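Local structure of ESSB (Geobacillus thermodenitrificans, 2YNQ) at residues D[16-19]-D[25-28]; D[46-51]-D[76-81]; D[94-99]-D[103-108]; D[110-115]-D[132-137]. The protein serves as an integral membrane component of the type VII secretion system, probably taking part in protein export, and is represented here by its extracellular domain. All blocks are in the same frame, centred on the assembly; numbering follows the deposited sequence.

How the interactions relate
Interactions 2 and 3 lie nearer the middle of the chain and are buried, whereas interactions 1 and 4 sit farther out, on opposite sides of its centre, are partly buried, and both reach the second subunit. Chemistry follows place: the inner pair rest mainly on alanine against methionine, leucine and isoleucine, with Arg97 at the edge of interaction 3, while the outer pair bring carboxylates to the contact, Asp26 beside a leucine and Asp135 beside an arginine. Helix 102-118 serves both interaction 3 and interaction 4, which are joined by the salt bridge of Arg97 with Glu137. Hydrogen bonds probably link interaction 1 to interaction 2 (Thr16 with Glu46) and interaction 2 to interaction 3 (Tyr80 with Leu104).

Interaction 1: D[16-19]-D[25-28]; sequences TELF and SDVI
Leu18 and Val27 mark the closest backbone approach between the end of helix 7-19 and helix 24-31, their CA atoms 5.9 Å apart. Leu18 points its side chain at the second helix, where its two methyls lie against Asp26. Its CD2 comes within 3.5 Å of Asp26 OD2, while CD1 lies 3.7 Å from the main-chain O of Asp26, and so the isobutyl group covers both the carboxylate and the peptide behind it. Leucine suits this place because its CB also packs on Val27 CG2 while its methyls lie along the partly exposed Asp26 side chain. Val27 works through a single branch. Its CG2, set beside its own backbone N, reaches the first helix 3.8 Å from Leu18 CB and 3.5 Å from Phe19 N, and it stands at the edge of the Phe19 ring, near the ring plane. The two helices follow one another with a short link between them, an early turn in this all-helical domain. Phe19 has CG anti to its backbone N (chi1 -176°), which carries the ring past Val27 to Glu46 and Ser50 of helix 41-53; a flat aromatic can thus serve two neighbours at once. With an alanine in place of Asp26, the loss of the carboxylate would probably leave a gap beside Leu18 CD2 and let the end of the leucine turn more freely. Next to the contact, Ser25 OG is hydrogen-bonded to Asp135 and Arg113 of the second subunit, and Asp26 packs on Gln128 of that subunit.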
loop_
_atom_site.group_PDB
_atom_site.type_symbol
_atom_site.label_atom_id
_atom_site.label_comp_id
_atom_site.label_asym_id
_atom_site.label_seq_id
_atom_site.Cartn_x
_atom_site.Cartn_y
_atom_site.Cartn_z
ATOM N N THR D 16 16.124 -18.100 6.240
ATOM C CA THR D 16 16.295 -18.814 5.006
ATOM C C THR D 16 15.249 -19.919 4.955
ATOM O O THR D 16 14.554 -20.069 3.946
ATOM C CB THR D 16 17.706 -19.382 4.894
ATOM O OG1 THR D 16 18.619 -18.296 4.738
ATOM C CG2 THR D 16 17.840 -20.316 3.693
ATOM N N GLU D 17 15.103 -20.663 6.049
ATOM C CA GLU D 17 14.114 -21.722 6.101
ATOM C C GLU D 17 12.686 -21.208 5.848
ATOM O O GLU D 17 11.871 -21.885 5.222
ATOM C CB GLU D 17 14.214 -22.480 7.433
ATOM C CG GLU D 17 13.102 -23.495 7.665
ATOM C CD GLU D 17 13.347 -24.413 8.867
ATOM O OE1 GLU D 17 14.457 -24.391 9.456
ATOM O OE2 GLU D 17 12.425 -25.175 9.211
ATOM N N LEU D 18 12.381 -20.021 6.359
ATOM C CA LEU D 18 11.033 -19.460 6.217
ATOM C C LEU D 18 10.852 -18.877 4.823
ATOM O O LEU D 18 9.813 -19.084 4.195
ATOM C CB LEU D 18 10.751 -18.417 7.293
ATOM C CG LEU D 18 10.759 -18.953 8.729
ATOM C CD1 LEU D 18 11.039 -17.780 9.644
ATOM C CD2 LEU D 18 9.448 -19.664 9.118
ATOM N N PHE D 19 11.890 -18.219 4.320
ATOM C CA PHE D 19 11.826 -17.628 2.994
ATOM C C PHE D 19 11.630 -18.639 1.884
ATOM O O PHE D 19 10.811 -18.430 0.970
ATOM C CB PHE D 19 13.057 -16.791 2.696
ATOM C CG PHE D 19 12.982 -16.100 1.380
ATOM C CD1 PHE D 19 12.159 -14.968 1.224
ATOM C CD2 PHE D 19 13.707 -16.582 0.286
ATOM C CE1 PHE D 19 12.063 -14.336 0.005
ATOM C CE2 PHE D 19 13.611 -15.956 -0.950
ATOM C CZ PHE D 19 12.791 -14.822 -1.094
ATOM N N SER D 25 6.022 -12.873 6.303
ATOM C CA SER D 25 5.779 -12.232 7.593
ATOM C C SER D 25 6.775 -12.740 8.615
ATOM O O SER D 25 7.358 -11.967 9.376
ATOM C CB SER D 25 4.352 -12.489 8.103
ATOM O OG SER D 25 3.376 -12.198 7.110
ATOM N N ASP D 26 7.000 -14.043 8.600
ATOM C CA ASP D 26 7.829 -14.689 9.604
ATOM C C ASP D 26 9.306 -14.385 9.386
ATOM O O ASP D 26 10.071 -14.314 10.352
ATOM C CB ASP D 26 7.555 -16.193 9.609
ATOM C CG ASP D 26 7.684 -16.809 10.988
ATOM O OD1 ASP D 26 8.275 -16.161 11.903
ATOM O OD2 ASP D 26 7.205 -17.959 11.162
ATOM N N VAL D 27 9.702 -14.203 8.122
ATOM C CA VAL D 27 11.046 -13.753 7.792
ATOM C C VAL D 27 11.280 -12.389 8.409
ATOM O O VAL D 27 12.317 -12.155 9.025
ATOM C CB VAL D 27 11.253 -13.636 6.263
ATOM C CG1 VAL D 27 12.521 -12.856 5.941
ATOM C CG2 VAL D 27 11.277 -15.010 5.614
ATOM N N ILE D 28 10.288 -11.510 8.248
ATOM C CA ILE D 28 10.328 -10.137 8.735
ATOM C C ILE D 28 10.493 -10.077 10.247
ATOM O O ILE D 28 11.402 -9.412 10.708
ATOM C CB ILE D 28 9.093 -9.319 8.249
ATOM C CG1 ILE D 28 9.270 -8.979 6.765
ATOM C CG2 ILE D 28 8.871 -8.033 9.089
ATOM C CD1 ILE D 28 7.971 -8.638 6.025
#

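Interaction 2: D[46-51]-D[76-81]; sequences ELASSY and QYMLYW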
loop_
_atom_site.group_PDB
_atom_site.type_symbol
_atom_site.label_atom_id
_atom_site.label_comp_id
_atom_site.label_asym_id
_atom_site.label_seq_id
_atom_site.Cartn_x
_atom_site.Cartn_y
_atom_site.Cartn_z
ATOM N N GLU D 46 16.435 -11.840 0.922
ATOM C CA GLU D 46 15.305 -12.488 1.571
ATOM C C GLU D 46 14.387 -11.462 2.227
ATOM O O GLU D 46 13.159 -11.519 2.042
ATOM C CB GLU D 46 15.765 -13.521 2.618
ATOM C CG GLU D 46 16.460 -14.763 2.040
ATOM C CD GLU D 46 17.055 -15.701 3.124
ATOM O OE1 GLU D 46 16.746 -15.563 4.331
ATOM O OE2 GLU D 46 17.849 -16.598 2.768
ATOM N N LEU D 47 14.977 -10.547 2.998
ATOM C CA LEU D 47 14.221 -9.541 3.745
ATOM C C LEU D 47 13.517 -8.565 2.797
ATOM O O LEU D 47 12.312 -8.334 2.894
ATOM C CB LEU D 47 15.143 -8.784 4.705
ATOM C CG LEU D 47 14.465 -7.880 5.744
ATOM C CD1 LEU D 47 13.317 -8.617 6.483
ATOM C CD2 LEU D 47 15.489 -7.297 6.747
ATOM N N ALA D 48 14.277 -8.059 1.833
ATOM C CA ALA D 48 13.772 -7.082 0.904
ATOM C C ALA D 48 12.677 -7.702 0.075
ATOM O O ALA D 48 11.640 -7.068 -0.144
ATOM C CB ALA D 48 14.887 -6.525 0.038
ATOM N N SER D 49 12.866 -8.949 -0.351
ATOM C CA SER D 49 11.807 -9.607 -1.118
ATOM C C SER D 49 10.607 -9.718 -0.244
ATOM O O SER D 49 9.496 -9.456 -0.692
ATOM C CB SER D 49 12.179 -11.003 -1.642
ATOM O OG SER D 49 13.348 -10.946 -2.428
ATOM N N SER D 50 10.827 -10.065 1.019
ATOM C CA SER D 50 9.701 -10.291 1.908
ATOM C C SER D 50 8.926 -8.990 2.116
ATOM O O SER D 50 7.694 -9.003 2.070
ATOM C CB SER D 50 10.140 -10.903 3.229
ATOM O OG SER D 50 10.687 -12.191 3.012
ATOM N N TYR D 51 9.629 -7.870 2.302
ATOM C CA TYR D 51 8.932 -6.599 2.431
ATOM C C TYR D 51 8.225 -6.221 1.151
ATOM O O TYR D 51 7.042 -5.846 1.169
ATOM C CB TYR D 51 9.873 -5.475 2.864
ATOM C CG TYR D 51 10.175 -5.461 4.340
ATOM C CD1 TYR D 51 9.161 -5.268 5.286
ATOM C CD2 TYR D 51 11.471 -5.638 4.791
ATOM C CE1 TYR D 51 9.449 -5.229 6.664
ATOM C CE2 TYR D 51 11.776 -5.607 6.145
ATOM C CZ TYR D 51 10.768 -5.404 7.076
ATOM O OH TYR D 51 11.108 -5.381 8.407
ATOM N N GLN D 76 21.394 -1.102 -2.746
ATOM C CA GLN D 76 20.631 0.105 -2.431
ATOM C C GLN D 76 19.128 -0.058 -2.590
ATOM O O GLN D 76 18.356 0.411 -1.749
ATOM C CB GLN D 76 21.108 1.269 -3.271
ATOM C CG GLN D 76 22.474 1.794 -2.882
ATOM C CD GLN D 76 23.001 2.761 -3.920
ATOM O OE1 GLN D 76 23.512 3.838 -3.585
ATOM N NE2 GLN D 76 22.858 2.395 -5.203
ATOM N N TYR D 77 18.719 -0.749 -3.647
ATOM C CA TYR D 77 17.315 -1.067 -3.874
ATOM C C TYR D 77 16.745 -1.968 -2.800
ATOM O O TYR D 77 15.596 -1.786 -2.378
ATOM C CB TYR D 77 17.099 -1.667 -5.258
ATOM C CG TYR D 77 17.116 -0.631 -6.358
ATOM C CD1 TYR D 77 15.956 0.084 -6.680
ATOM C CD2 TYR D 77 18.299 -0.343 -7.072
ATOM C CE1 TYR D 77 15.965 1.054 -7.684
ATOM C CE2 TYR D 77 18.309 0.635 -8.089
ATOM C CZ TYR D 77 17.130 1.321 -8.376
ATOM O OH TYR D 77 17.093 2.272 -9.375
ATOM N N MET D 78 17.550 -2.915 -2.338
ATOM C CA MET D 78 17.139 -3.775 -1.248
ATOM C C MET D 78 16.972 -2.975 0.026
ATOM O O MET D 78 15.970 -3.122 0.727
ATOM C CB MET D 78 18.152 -4.907 -1.055
ATOM C CG MET D 78 18.150 -5.886 -2.236
ATOM S SD MET D 78 19.319 -7.242 -2.010
ATOM C CE MET D 78 19.262 -8.002 -3.629
ATOM N N LEU D 79 17.931 -2.095 0.309
ATOM C CA LEU D 79 17.865 -1.255 1.494
ATOM C C LEU D 79 16.671 -0.322 1.438
ATOM O O LEU D 79 15.970 -0.155 2.440
ATOM C CB LEU D 79 19.166 -0.471 1.690
ATOM C CG LEU D 79 20.372 -1.342 2.069
ATOM C CD1 LEU D 79 21.720 -0.539 2.061
ATOM C CD2 LEU D 79 20.129 -2.055 3.407
ATOM N N TYR D 80 16.418 0.261 0.265
ATOM C CA TYR D 80 15.245 1.104 0.074
ATOM C C TYR D 80 13.976 0.378 0.533
ATOM O O TYR D 80 13.229 0.896 1.361
ATOM C CB TYR D 80 15.094 1.503 -1.384
ATOM C CG TYR D 80 13.802 2.234 -1.637
ATOM C CD1 TYR D 80 13.736 3.613 -1.511
ATOM C CD2 TYR D 80 12.632 1.546 -1.994
ATOM C CE1 TYR D 80 12.538 4.302 -1.734
ATOM C CE2 TYR D 80 11.434 2.228 -2.224
ATOM C CZ TYR D 80 11.398 3.611 -2.085
ATOM O OH TYR D 80 10.238 4.331 -2.298
ATOM N N TRP D 81 13.742 -0.822 0.002
ATOM C CA TRP D 81 12.505 -1.532 0.306
ATOM C C TRP D 81 12.428 -2.010 1.744
ATOM O O TRP D 81 11.339 -2.055 2.332
ATOM C CB TRP D 81 12.260 -2.670 -0.697
ATOM C CG TRP D 81 11.818 -2.092 -2.019
ATOM C CD1 TRP D 81 12.542 -2.024 -3.178
ATOM C CD2 TRP D 81 10.563 -1.428 -2.285
ATOM N NE1 TRP D 81 11.808 -1.374 -4.152
ATOM C CE2 TRP D 81 10.586 -1.018 -3.632
ATOM C CE3 TRP D 81 9.421 -1.160 -1.514
ATOM C CZ2 TRP D 81 9.511 -0.339 -4.230
ATOM C CZ3 TRP D 81 8.352 -0.488 -2.106
ATOM C CH2 TRP D 81 8.407 -0.087 -3.452
#
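Tyr51 and Trp81 meet through a carbonyl and not ring to ring: Trp81 O stands obliquely to the Tyr51 phenol, 3.8 Å from Tyr51 CB. The Trp81 indole has Tyr80 CE2 over the centre of one face, 3.6 Å above its plane, and Trp81 CG in turn lies in the plane of the Tyr80 ring, at its edge. The indole N-H is spent elsewhere, on Ser66 O. The axes of segments 46-51 and 76-81, on helices 41-53 and 75-85, cross at 50° and approach to 8.6 Å, within the buried interior of the helical domain. Ala48 lets them come so near: its one methyl fits against the backbone of the second helix, 3.6 Å from Met78 O and 3.8 Å from Met78 CB. With CG anti to its carbonyl carbon (chi1 -68°), Met78 sends its extended chain on to Tyr41, Gln44 and Tyr45. On the first helix Ser50 OG gives a hydrogen bond of 2.7 Å to Glu46 O, approaching from the opposite face of that carbonyl to Ser50 N, which satisfies a small polar group inside the protein.

Interaction 3: D[94-99]-D[103-108]; sequences ELARTI and DLIVYA
Ile105 lies across from Ala96 and Arg97, and its side chain can be traced outward from CB, where it forks. With CG1 anti to the carbonyl carbon (chi1 -61°), the longer branch is sent at helix 89-99: CG1 packs 3.6 Å from Ala96 CB, and CD1 at the tip of this branch rests 3.9 Å from Arg97 CA and about as far from Ala96 O. The shorter branch ends in CG2, which touches the guanidinium of Arg97 obliquely, 3.8 Å from NH1. The arginine and isoleucine side chains cross at about a right angle. Alanine suits the position opposite because its small CB admits the isoleucine and still meets Leu104 CB, 4.1 Å away. The backbones are accordingly close, Ala96 CA and Ile105 CA being 5.1 Å apart. Their segments run at 167° to one another with axes 8.3 Å apart, the geometry of an antiparallel helical hairpin with a tight turn. Beyond the pair, Tyr141 of helix 124-152 packs on Ile105 and on Arg97. Arg97 spends its aliphatic CG on Ile105 and its charge on a salt bridge from NH1 to Glu137. The contact between the two segments is therefore mainly apolar, made of close methyl and methylene packing, while the one charged group involved keeps its polar end at the margin, where Glu137 of helix 124-152 probably balances it.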
loop_
_atom_site.group_PDB
_atom_site.type_symbol
_atom_site.label_atom_id
_atom_site.label_comp_id
_atom_site.label_asym_id
_atom_site.label_seq_id
_atom_site.Cartn_x
_atom_site.Cartn_y
_atom_site.Cartn_z
ATOM N N GLU D 94 16.091 9.290 1.500
ATOM C CA GLU D 94 17.425 9.772 1.163
ATOM C C GLU D 94 18.204 8.726 0.341
ATOM O O GLU D 94 19.063 9.090 -0.465
ATOM C CB GLU D 94 18.177 10.294 2.401
ATOM C CG GLU D 94 19.107 11.513 2.134
ATOM C CD GLU D 94 18.380 12.758 1.586
ATOM O OE1 GLU D 94 17.215 13.034 1.972
ATOM O OE2 GLU D 94 18.992 13.471 0.762
ATOM N N LEU D 95 17.874 7.443 0.506
ATOM C CA LEU D 95 18.401 6.395 -0.382
ATOM C C LEU D 95 17.890 6.566 -1.810
ATOM O O LEU D 95 18.666 6.499 -2.768
ATOM C CB LEU D 95 18.001 5.029 0.133
ATOM C CG LEU D 95 18.738 3.757 -0.267
ATOM C CD1 LEU D 95 20.239 3.957 -0.503
ATOM C CD2 LEU D 95 18.559 2.801 0.873
ATOM N N ALA D 96 16.588 6.816 -1.942
ATOM C CA ALA D 96 15.969 7.009 -3.247
ATOM C C ALA D 96 16.642 8.150 -3.982
ATOM O O ALA D 96 16.892 8.068 -5.193
ATOM C CB ALA D 96 14.475 7.289 -3.093
ATOM N N ARG D 97 16.940 9.220 -3.251
ATOM C CA ARG D 97 17.585 10.363 -3.865
ATOM C C ARG D 97 19.012 10.040 -4.318
ATOM O O ARG D 97 19.447 10.489 -5.383
ATOM C CB ARG D 97 17.595 11.536 -2.908
ATOM C CG ARG D 97 16.234 12.091 -2.548
ATOM C CD ARG D 97 16.490 13.444 -1.954
ATOM N NE ARG D 97 15.425 13.959 -1.107
ATOM C CZ ARG D 97 14.332 14.563 -1.559
ATOM N NH1 ARG D 97 14.138 14.697 -2.873
ATOM N NH2 ARG D 97 13.431 15.017 -0.694
ATOM N N THR D 98 19.728 9.254 -3.520
ATOM C CA THR D 98 21.080 8.846 -3.868
ATOM C C THR D 98 21.037 8.007 -5.143
ATOM O O THR D 98 21.876 8.172 -6.025
ATOM C CB THR D 98 21.714 8.024 -2.726
ATOM O OG1 THR D 98 21.624 8.762 -1.508
ATOM C CG2 THR D 98 23.178 7.710 -3.003
ATOM N N ILE D 99 20.054 7.110 -5.216
ATOM C CA ILE D 99 19.839 6.227 -6.358
ATOM C C ILE D 99 19.408 7.025 -7.578
ATOM O O ILE D 99 19.628 6.616 -8.709
ATOM C CB ILE D 99 18.722 5.198 -6.028
ATOM C CG1 ILE D 99 19.180 4.233 -4.939
ATOM C CG2 ILE D 99 18.321 4.391 -7.249
ATOM C CD1 ILE D 99 18.018 3.435 -4.336
ATOM N N ASP D 103 10.506 7.670 -9.313
ATOM C CA ASP D 103 9.293 7.112 -8.744
ATOM C C ASP D 103 9.486 6.539 -7.359
ATOM O O ASP D 103 8.524 6.455 -6.590
ATOM C CB ASP D 103 8.682 6.112 -9.706
ATOM C CG ASP D 103 8.426 6.733 -11.075
ATOM O OD1 ASP D 103 8.033 7.925 -11.131
ATOM O OD2 ASP D 103 8.642 6.056 -12.091
ATOM N N LEU D 104 10.729 6.195 -7.019
ATOM C CA LEU D 104 11.022 5.747 -5.681
ATOM C C LEU D 104 11.063 6.938 -4.732
ATOM O O LEU D 104 10.612 6.835 -3.591
ATOM C CB LEU D 104 12.307 4.896 -5.622
ATOM C CG LEU D 104 12.264 3.489 -6.258
ATOM C CD1 LEU D 104 13.488 2.673 -5.860
ATOM C CD2 LEU D 104 11.016 2.707 -5.925
ATOM N N ILE D 105 11.579 8.068 -5.195
ATOM C CA ILE D 105 11.551 9.295 -4.395
ATOM C C ILE D 105 10.105 9.669 -4.147
ATOM O O ILE D 105 9.709 9.928 -3.008
ATOM C CB ILE D 105 12.301 10.478 -5.065
ATOM C CG1 ILE D 105 13.784 10.120 -5.274
ATOM C CG2 ILE D 105 12.136 11.756 -4.236
ATOM C CD1 ILE D 105 14.590 11.097 -6.176
ATOM N N VAL D 106 9.295 9.650 -5.194
ATOM C CA VAL D 106 7.893 9.979 -5.016
ATOM C C VAL D 106 7.233 9.029 -4.024
ATOM O O VAL D 106 6.494 9.468 -3.132
ATOM C CB VAL D 106 7.113 9.974 -6.344
ATOM C CG1 VAL D 106 5.636 10.042 -6.068
ATOM C CG2 VAL D 106 7.558 11.129 -7.225
ATOM N N TYR D 107 7.489 7.735 -4.165
ATOM C CA TYR D 107 6.843 6.774 -3.270
ATOM C C TYR D 107 7.242 6.995 -1.805
ATOM O O TYR D 107 6.401 6.931 -0.893
ATOM C CB TYR D 107 7.144 5.355 -3.702
ATOM C CG TYR D 107 6.316 4.358 -2.963
ATOM C CD1 TYR D 107 4.971 4.165 -3.296
ATOM C CD2 TYR D 107 6.861 3.611 -1.925
ATOM C CE1 TYR D 107 4.193 3.253 -2.617
ATOM C CE2 TYR D 107 6.095 2.676 -1.240
ATOM C CZ TYR D 107 4.768 2.510 -1.583
ATOM O OH TYR D 107 3.998 1.617 -0.882
ATOM N N ALA D 108 8.519 7.289 -1.584
ATOM C CA ALA D 108 9.018 7.566 -0.252
ATOM C C ALA D 108 8.438 8.873 0.306
ATOM O O ALA D 108 8.103 8.965 1.489
ATOM C CB ALA D 108 10.528 7.600 -0.273
#

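Interaction 4: D[110-115]-D[132-137]; sequences LKYREQ and DEIDQE
Ile134 and Asp135 do the touching for helix 124-152, against Tyr112 and Arg113 of helix 102-118. Ile134 comes first and turns toward the first helix. Its CD1 lies obliquely to the Tyr112 ring, 3.5 Å from CD2 and 3.7 Å from CE2, and its CG2 is 4.2 Å from Arg113 CD; a branched residue can fill both places. Asp135 follows with OD1 3.4 Å from Arg113 CD and 3.6 Å from Arg113 NE. No N-H of Arg113 is aimed at OD1, which sits far to one side of the guanidinium plane, leaving only a long salt bridge held by electrostatic attraction. Arg113 bends at chi3 (100°); its guanidinium plane is turned 53° from the carboxylate. A leucine in place of Arg113 would remove the cation and would probably leave the Asp135 carboxylate without its opposite charge across the contact. Glu137, ending the walk, pairs with Arg97 of helix 89-99. With axes 10.2 Å apart and directions 167° apart, the two segments are paired turns of an antiparallel helical hairpin made by helices 102-118 and 124-152.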
loop_
_atom_site.group_PDB
_atom_site.type_symbol
_atom_site.label_atom_id
_atom_site.label_comp_id
_atom_site.label_asym_id
_atom_site.label_seq_id
_atom_site.Cartn_x
_atom_site.Cartn_y
_atom_site.Cartn_z
ATOM N N LEU D 110 5.495 10.025 -0.427
ATOM C CA LEU D 110 4.146 9.626 0.006
ATOM C C LEU D 110 4.121 8.968 1.383
ATOM O O LEU D 110 3.289 9.318 2.206
ATOM C CB LEU D 110 3.473 8.741 -1.033
ATOM C CG LEU D 110 3.015 9.510 -2.285
ATOM C CD1 LEU D 110 2.643 8.522 -3.390
ATOM C CD2 LEU D 110 1.864 10.525 -2.017
ATOM N N LYS D 111 5.032 8.034 1.653
ATOM C CA LYS D 111 5.090 7.413 2.989
ATOM C C LYS D 111 5.476 8.452 4.038
ATOM O O LYS D 111 4.956 8.449 5.150
ATOM C CB LYS D 111 6.060 6.225 3.018
ATOM C CG LYS D 111 5.588 4.994 2.247
ATOM C CD LYS D 111 4.172 4.540 2.658
ATOM C CE LYS D 111 3.853 3.103 2.248
ATOM N NZ LYS D 111 4.484 2.069 3.178
ATOM N N TYR D 112 6.362 9.372 3.674
ATOM C CA TYR D 112 6.775 10.405 4.599
ATOM C C TYR D 112 5.605 11.353 4.903
ATOM O O TYR D 112 5.454 11.824 6.041
ATOM C CB TYR D 112 7.988 11.158 4.035
ATOM C CG TYR D 112 8.535 12.247 4.914
ATOM C CD1 TYR D 112 8.765 12.042 6.273
ATOM C CD2 TYR D 112 8.846 13.480 4.380
ATOM C CE1 TYR D 112 9.299 13.073 7.083
ATOM C CE2 TYR D 112 9.367 14.511 5.162
ATOM C CZ TYR D 112 9.591 14.304 6.508
ATOM O OH TYR D 112 10.092 15.355 7.267
ATOM N N ARG D 113 4.774 11.606 3.894
ATOM C CA ARG D 113 3.593 12.427 4.087
ATOM C C ARG D 113 2.737 11.846 5.210
ATOM O O ARG D 113 2.347 12.570 6.125
ATOM C CB ARG D 113 2.797 12.609 2.790
ATOM C CG ARG D 113 1.927 13.862 2.816
ATOM C CD ARG D 113 1.321 14.229 1.451
ATOM N NE ARG D 113 -0.071 13.810 1.323
ATOM C CZ ARG D 113 -1.103 14.388 1.941
ATOM N NH1 ARG D 113 -0.923 15.422 2.757
ATOM N NH2 ARG D 113 -2.329 13.921 1.736
ATOM N N GLU D 114 2.494 10.535 5.164
ATOM C CA GLU D 114 1.672 9.865 6.181
ATOM C C GLU D 114 2.239 10.077 7.573
ATOM O O GLU D 114 1.499 10.317 8.520
ATOM C CB GLU D 114 1.609 8.366 5.933
ATOM C CG GLU D 114 0.751 7.898 4.786
ATOM C CD GLU D 114 0.955 6.410 4.525
ATOM O OE1 GLU D 114 1.454 5.707 5.435
ATOM O OE2 GLU D 114 0.632 5.933 3.416
ATOM N N GLN D 115 3.559 9.987 7.683
ATOM C CA GLN D 115 4.227 10.089 8.962
ATOM C C GLN D 115 4.105 11.497 9.537
ATOM O O GLN D 115 4.010 11.680 10.766
ATOM C CB GLN D 115 5.689 9.685 8.826
ATOM C CG GLN D 115 6.435 9.682 10.143
ATOM C CD GLN D 115 7.915 9.437 9.971
ATOM O OE1 GLN D 115 8.336 8.565 9.195
ATOM N NE2 GLN D 115 8.723 10.201 10.702
ATOM N N ASP D 132 2.590 20.645 2.635
ATOM C CA ASP D 132 2.557 21.487 1.447
ATOM C C ASP D 132 3.886 21.452 0.702
ATOM O O ASP D 132 3.907 21.291 -0.523
ATOM C CB ASP D 132 2.148 22.924 1.813
ATOM C CG ASP D 132 0.675 23.033 2.210
ATOM O OD1 ASP D 132 -0.121 22.144 1.830
ATOM O OD2 ASP D 132 0.309 24.010 2.901
ATOM N N GLU D 133 4.988 21.578 1.438
ATOM C CA GLU D 133 6.311 21.369 0.853
ATOM C C GLU D 133 6.399 20.015 0.129
ATOM O O GLU D 133 6.980 19.921 -0.959
ATOM C CB GLU D 133 7.409 21.430 1.915
ATOM C CG GLU D 133 7.587 22.768 2.630
ATOM C CD GLU D 133 8.705 22.731 3.676
ATOM O OE1 GLU D 133 9.530 21.775 3.666
ATOM O OE2 GLU D 133 8.757 23.665 4.510
ATOM N N ILE D 134 5.819 18.973 0.726
ATOM C CA ILE D 134 5.954 17.610 0.187
ATOM C C ILE D 134 5.155 17.446 -1.080
ATOM O O ILE D 134 5.644 16.919 -2.069
ATOM C CB ILE D 134 5.575 16.516 1.238
ATOM C CG1 ILE D 134 6.709 16.345 2.248
ATOM C CG2 ILE D 134 5.287 15.180 0.573
ATOM C CD1 ILE D 134 6.267 15.758 3.560
ATOM N N ASP D 135 3.918 17.916 -1.039
ATOM C CA ASP D 135 3.029 17.824 -2.177
ATOM C C ASP D 135 3.561 18.590 -3.378
ATOM O O ASP D 135 3.383 18.170 -4.522
ATOM C CB ASP D 135 1.642 18.310 -1.778
ATOM C CG ASP D 135 0.911 17.306 -0.923
ATOM O OD1 ASP D 135 0.873 16.107 -1.302
ATOM O OD2 ASP D 135 0.366 17.717 0.117
ATOM N N GLN D 136 4.227 19.704 -3.101
ATOM C CA GLN D 136 4.859 20.509 -4.134
ATOM C C GLN D 136 6.018 19.747 -4.781
ATOM O O GLN D 136 6.145 19.716 -6.008
ATOM C CB GLN D 136 5.283 21.877 -3.553
ATOM C CG GLN D 136 5.901 22.874 -4.553
ATOM C CD GLN D 136 5.133 22.981 -5.872
ATOM O OE1 GLN D 136 5.588 22.475 -6.911
ATOM N NE2 GLN D 136 3.962 23.626 -5.833
ATOM N N GLU D 137 6.840 19.098 -3.961
ATOM C CA GLU D 137 7.899 18.230 -4.489
ATOM C C GLU D 137 7.368 17.036 -5.289
ATOM O O GLU D 137 7.893 16.699 -6.359
ATOM C CB GLU D 137 8.810 17.746 -3.380
ATOM C CG GLU D 137 10.019 17.053 -3.915
ATOM C CD GLU D 137 11.078 16.834 -2.874
ATOM O OE1 GLU D 137 10.805 17.089 -1.677
ATOM O OE2 GLU D 137 12.189 16.408 -3.264
#